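Local atomic coordinates of redox-sensing transcriptional repressor Rex (Thermoanaerobacter ethanolicus, PDB entry 3WG9), a protein that represses transcription as a DNA-binding homodimer, probably in response to changes in the cellular NADH/NAD(+) redox state. Residues 86-91 against 114-119; 137-142 against 163-168. All blocks are in the same frame, centred on the assembly; numbering follows the deposited sequence.

Contact 1 (86-91 against 114-119)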
# COMPACT_ATOMS: atom_id res chain seq x y z
N ASN B 86 -0.88 -19.97 5.62
CA ASN B 86 0.22 -19.96 6.60
C ASN B 86 1.30 -18.99 6.11
O ASN B 86 1.74 -19.11 4.97
CB ASN B 86 0.79 -21.36 6.69
CG ASN B 86 -0.22 -22.36 7.29
OD1 ASN B 86 -1.16 -21.95 7.98
ND2 ASN B 86 -0.06 -23.64 6.97
N THR B 87 1.69 -18.06 6.97
CA THR B 87 2.66 -17.03 6.69
C THR B 87 3.86 -17.13 7.61
O THR B 87 3.78 -17.62 8.74
CB THR B 87 2.01 -15.63 6.83
OG1 THR B 87 1.70 -15.38 8.21
CG2 THR B 87 0.72 -15.58 5.96
N ILE B 88 4.97 -16.61 7.14
CA ILE B 88 6.09 -16.31 7.98
C ILE B 88 6.52 -14.91 7.65
O ILE B 88 6.27 -14.43 6.55
CB ILE B 88 7.29 -17.25 7.75
CG1 ILE B 88 7.77 -17.23 6.29
CG2 ILE B 88 6.91 -18.69 8.12
CD1 ILE B 88 8.93 -18.22 5.98
N ILE B 89 7.18 -14.26 8.60
CA ILE B 89 7.78 -12.94 8.34
C ILE B 89 9.25 -13.10 8.47
O ILE B 89 9.73 -13.70 9.47
CB ILE B 89 7.24 -11.96 9.43
CG1 ILE B 89 5.77 -11.71 9.14
CG2 ILE B 89 8.00 -10.62 9.44
CD1 ILE B 89 5.05 -10.80 10.17
N ILE B 90 9.99 -12.52 7.51
CA ILE B 90 11.43 -12.46 7.57
C ILE B 90 11.81 -11.01 7.96
O ILE B 90 11.45 -10.03 7.25
CB ILE B 90 12.10 -12.77 6.23
CG1 ILE B 90 11.52 -14.02 5.52
CG2 ILE B 90 13.66 -12.86 6.45
CD1 ILE B 90 11.52 -15.23 6.42
N GLY B 91 12.47 -10.88 9.10
CA GLY B 91 12.85 -9.54 9.65
C GLY B 91 12.10 -9.30 10.95
O GLY B 91 10.86 -9.24 10.94
N GLY B 114 5.78 -18.14 12.13
CA GLY B 114 7.15 -17.96 12.57
C GLY B 114 7.67 -16.63 12.06
O GLY B 114 7.15 -16.10 11.05
N ILE B 115 8.65 -16.11 12.78
CA ILE B 115 9.38 -14.91 12.43
C ILE B 115 10.86 -15.26 12.41
O ILE B 115 11.34 -16.02 13.25
CB ILE B 115 9.10 -13.77 13.47
CG1 ILE B 115 7.63 -13.36 13.51
CG2 ILE B 115 10.03 -12.55 13.30
CD1 ILE B 115 7.41 -12.37 14.68
N PHE B 116 11.57 -14.74 11.43
CA PHE B 116 12.95 -15.10 11.18
C PHE B 116 13.84 -13.86 11.15
O PHE B 116 13.44 -12.78 10.67
CB PHE B 116 13.04 -15.91 9.88
CG PHE B 116 12.30 -17.22 9.98
CD1 PHE B 116 12.99 -18.39 10.35
CD2 PHE B 116 10.91 -17.26 9.83
CE1 PHE B 116 12.32 -19.59 10.54
CE2 PHE B 116 10.24 -18.43 10.00
CZ PHE B 116 10.94 -19.62 10.35
N ASP B 117 15.04 -14.04 11.70
CA ASP B 117 15.99 -12.93 11.74
C ASP B 117 17.43 -13.43 11.76
O ASP B 117 17.70 -14.63 12.01
CB ASP B 117 15.67 -12.02 12.94
CG ASP B 117 16.31 -10.65 12.80
OD1 ASP B 117 15.67 -9.74 12.22
OD2 ASP B 117 17.49 -10.54 13.27
N ILE B 118 18.34 -12.55 11.39
CA ILE B 118 19.74 -12.92 11.25
C ILE B 118 20.52 -12.73 12.57
O ILE B 118 21.64 -13.21 12.72
CB ILE B 118 20.36 -12.10 10.08
CG1 ILE B 118 21.70 -12.63 9.59
CG2 ILE B 118 20.47 -10.59 10.38
CD1 ILE B 118 22.61 -11.46 9.11
N ASN B 119 19.93 -11.97 13.48
CA ASN B 119 20.57 -11.64 14.77
C ASN B 119 20.44 -12.72 15.86
O ASN B 119 19.37 -12.86 16.47
CB ASN B 119 19.94 -10.37 15.29
CG ASN B 119 20.78 -9.73 16.39
OD1 ASN B 119 21.67 -10.35 16.94
ND2 ASN B 119 20.45 -8.52 16.74
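Phe116 has its CG anti to the carbonyl carbon (chi1 -64°), beside the backbone N, and lies on the same face of the sheet as Ile88 and Ile90. The CD2 edge of its ring lies towards strand 86-90. Ile90 swings CD1 back with a chi2 of -54°, and CD1 then lies 3.8 Å from Phe116 CB. On the ring itself, Phe116 CE2 meets Ile88 CG2 at 3.8 Å. Both isoleucines approach the ring at a slant. Ile89 O sits at the ring edge, in its plane. On the other face of the sheet the pairing is looser: Ile89 CB and Ile115 CG1 are 4.3 Å apart.

The backbones run parallel. Ile89 N donates to Gly114 O (3.1 Å), Phe116 N to Ile89 O (2.9 Å) and Gly91 N to Phe116 O (2.6 Å). Strands 85-90 and 110-117, with helix 94-102 between them, form the first beta-alpha-beta unit of the Rossmann fold. Gly91 opens the glycine-rich turn predicted to bind NAD(+), and its backbone angles suit glycine.

Asp117 ends the second strand and contacts NAD(+) and NADH in other structures of this protein. Its OD1 lies 3.8 Å from Gly91 C and accepts a hydrogen bond from Ala92 N. Its OD2 takes the N-H of Asn119 in an Asx turn, 2.8 Å from Asn119 N.

Contact 2 (137-142 against 163-168)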
# COMPACT_ATOMS: atom_id res chain seq x y z
N THR B 137 17.35 -21.41 9.47
CA THR B 137 16.47 -22.59 9.52
C THR B 137 15.20 -22.44 8.66
O THR B 137 14.31 -23.28 8.71
CB THR B 137 15.98 -22.90 10.93
OG1 THR B 137 15.22 -21.79 11.42
CG2 THR B 137 17.20 -23.13 11.83
N VAL B 138 15.10 -21.34 7.92
CA VAL B 138 13.79 -21.05 7.34
C VAL B 138 13.39 -22.06 6.24
O VAL B 138 12.22 -22.36 6.06
CB VAL B 138 13.71 -19.56 6.85
CG1 VAL B 138 14.61 -19.38 5.58
CG2 VAL B 138 12.26 -19.16 6.59
N GLU B 139 14.35 -22.57 5.49
CA GLU B 139 13.98 -23.46 4.39
C GLU B 139 13.34 -24.74 4.91
O GLU B 139 12.32 -25.21 4.41
CB GLU B 139 15.21 -23.77 3.55
CG GLU B 139 15.62 -22.55 2.73
CD GLU B 139 16.94 -22.77 2.06
OE1 GLU B 139 17.03 -23.69 1.22
OE2 GLU B 139 17.88 -22.01 2.35
N ASP B 140 13.97 -25.30 5.93
CA ASP B 140 13.41 -26.47 6.58
C ASP B 140 12.01 -26.16 7.16
O ASP B 140 11.07 -26.93 7.02
CB ASP B 140 14.35 -26.95 7.68
CG ASP B 140 13.80 -28.20 8.39
OD1 ASP B 140 14.00 -29.32 7.87
OD2 ASP B 140 13.16 -28.04 9.45
N PHE B 141 11.87 -24.98 7.75
CA PHE B 141 10.63 -24.63 8.43
C PHE B 141 9.50 -24.54 7.39
O PHE B 141 8.36 -24.98 7.64
CB PHE B 141 10.80 -23.28 9.14
CG PHE B 141 9.63 -22.90 9.97
CD1 PHE B 141 9.58 -23.23 11.32
CD2 PHE B 141 8.56 -22.18 9.39
CE1 PHE B 141 8.48 -22.86 12.10
CE2 PHE B 141 7.46 -21.82 10.15
CZ PHE B 141 7.41 -22.16 11.50
N ILE B 142 9.79 -23.94 6.25
CA ILE B 142 8.77 -23.74 5.19
C ILE B 142 8.17 -25.07 4.76
O ILE B 142 6.96 -25.19 4.61
CB ILE B 142 9.38 -23.00 3.96
CG1 ILE B 142 9.53 -21.48 4.30
CG2 ILE B 142 8.54 -23.28 2.72
CD1 ILE B 142 10.50 -20.78 3.30
N ALA B 163 14.90 -13.98 -0.85
CA ALA B 163 13.78 -14.37 -1.74
C ALA B 163 14.16 -15.68 -2.45
O ALA B 163 13.34 -16.60 -2.58
CB ALA B 163 13.52 -13.25 -2.75
N ASP B 164 15.42 -15.82 -2.87
CA ASP B 164 15.82 -17.07 -3.57
C ASP B 164 15.71 -18.30 -2.68
O ASP B 164 15.33 -19.36 -3.15
CB ASP B 164 17.27 -16.98 -4.09
CG ASP B 164 17.44 -15.99 -5.24
OD1 ASP B 164 16.43 -15.60 -5.87
OD2 ASP B 164 18.59 -15.62 -5.54
N ARG B 165 16.08 -18.15 -1.41
CA ARG B 165 16.00 -19.23 -0.45
C ARG B 165 14.55 -19.63 -0.25
O ARG B 165 14.24 -20.83 -0.13
CB ARG B 165 16.53 -18.81 0.94
CG ARG B 165 18.01 -18.42 0.96
CD ARG B 165 18.31 -18.12 2.39
NE ARG B 165 18.42 -19.35 3.15
CZ ARG B 165 19.07 -19.39 4.29
NH1 ARG B 165 19.59 -18.24 4.73
NH2 ARG B 165 19.22 -20.53 4.94
N LEU B 166 13.67 -18.63 -0.10
CA LEU B 166 12.23 -19.01 0.13
C LEU B 166 11.67 -19.74 -1.07
O LEU B 166 10.92 -20.71 -0.95
CB LEU B 166 11.31 -17.79 0.40
CG LEU B 166 11.76 -16.84 1.49
CD1 LEU B 166 10.74 -15.69 1.65
CD2 LEU B 166 11.97 -17.50 2.81
N VAL B 167 12.02 -19.26 -2.25
CA VAL B 167 11.61 -19.92 -3.50
C VAL B 167 12.12 -21.37 -3.61
O VAL B 167 11.34 -22.31 -3.88
CB VAL B 167 12.07 -19.06 -4.72
CG1 VAL B 167 11.98 -19.83 -6.02
CG2 VAL B 167 11.24 -17.73 -4.80
N ARG B 168 13.40 -21.61 -3.35
CA ARG B 168 13.86 -23.00 -3.52
C ARG B 168 13.28 -23.91 -2.43
O ARG B 168 13.19 -25.12 -2.63
CB ARG B 168 15.39 -23.08 -3.52
CG ARG B 168 16.02 -22.85 -2.19
CD ARG B 168 17.55 -22.92 -2.33
NE ARG B 168 18.14 -22.64 -1.03
CZ ARG B 168 19.39 -22.19 -0.87
NH1 ARG B 168 20.17 -22.01 -1.92
NH2 ARG B 168 19.88 -21.99 0.34
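Glu139 of helix 138-144 meets Arg165 and Arg168 of helix 159-168, two helices of the Rossmann domain. Helix 138-144 leads from strand 132-134 to strand 149-152, and helix 159-168 leads on from there to strand 173-176. The axes of segments 138-142 and 163-168 come within 9.2 Å and run at 34° to each other.

The Glu139 side chain makes the polar half of the contact. From CB, the CG is set anti to the carbonyl carbon (chi1 -73°). CG passes the backbone of the partner helix, 3.6 Å from Arg165 O. The chain stays extended to CD, which lies at the edge of both guanidinium groups. Beyond CD the two oxygens divide the work. OE1 accepts from Arg168 NE at 2.7 Å, with the nitrogen above the carboxylate plane. OE2 is met on its syn side by Arg168 NH2 at 2.8 Å. Arg168 therefore grips the carboxylate side-on with two nitrogens, one to each oxygen. On its anti side OE2 accepts from Arg165 NE, also at 2.8 Å; a bond from Arg165 NH2 to the same oxygen is weak. The carboxylate and Arg165 guanidinium planes are 89° apart, nearly perpendicular.

The result is a salt-bridge network with one acid between two arginines. The paired positive charges would be expected to favour the ionised carboxylate. Arg165 NH1 also forms a salt bridge with Glu136, a zinc ligand in another structure of this protein.

The apolar half centres on Leu166. Its CD2 touches Val138 CG2 at 4.1 Å and, more closely, Ile142 CD1 at 3.6 Å, with Leu166 crossing both side chains at about a right angle.

Contact 2 lies over the sheet face of contact 1 that carries Ile88, Ile90 and Phe116. The centres of the two contacts are 11 Å apart. Ile88 CD1 reaches Val138 CG2 at 3.5 Å and Ile142 CG1 at 3.7 Å. The Phe116 and Phe141 rings pack edge-to-face, with Phe116 CZ 3.5 Å from Phe141 CG. Strand pairing and helix pairing thus share one apolar layer. Contact 1 itself holds Asp117, seen to bind NAD(+) and NADH, and Gly91, predicted to bind NAD(+). Ile90 also comes about 4 Å, side chain to side chain, from Thr162, an NADH-binding residue just before segment 163-168. No nucleotide is bound to this chain.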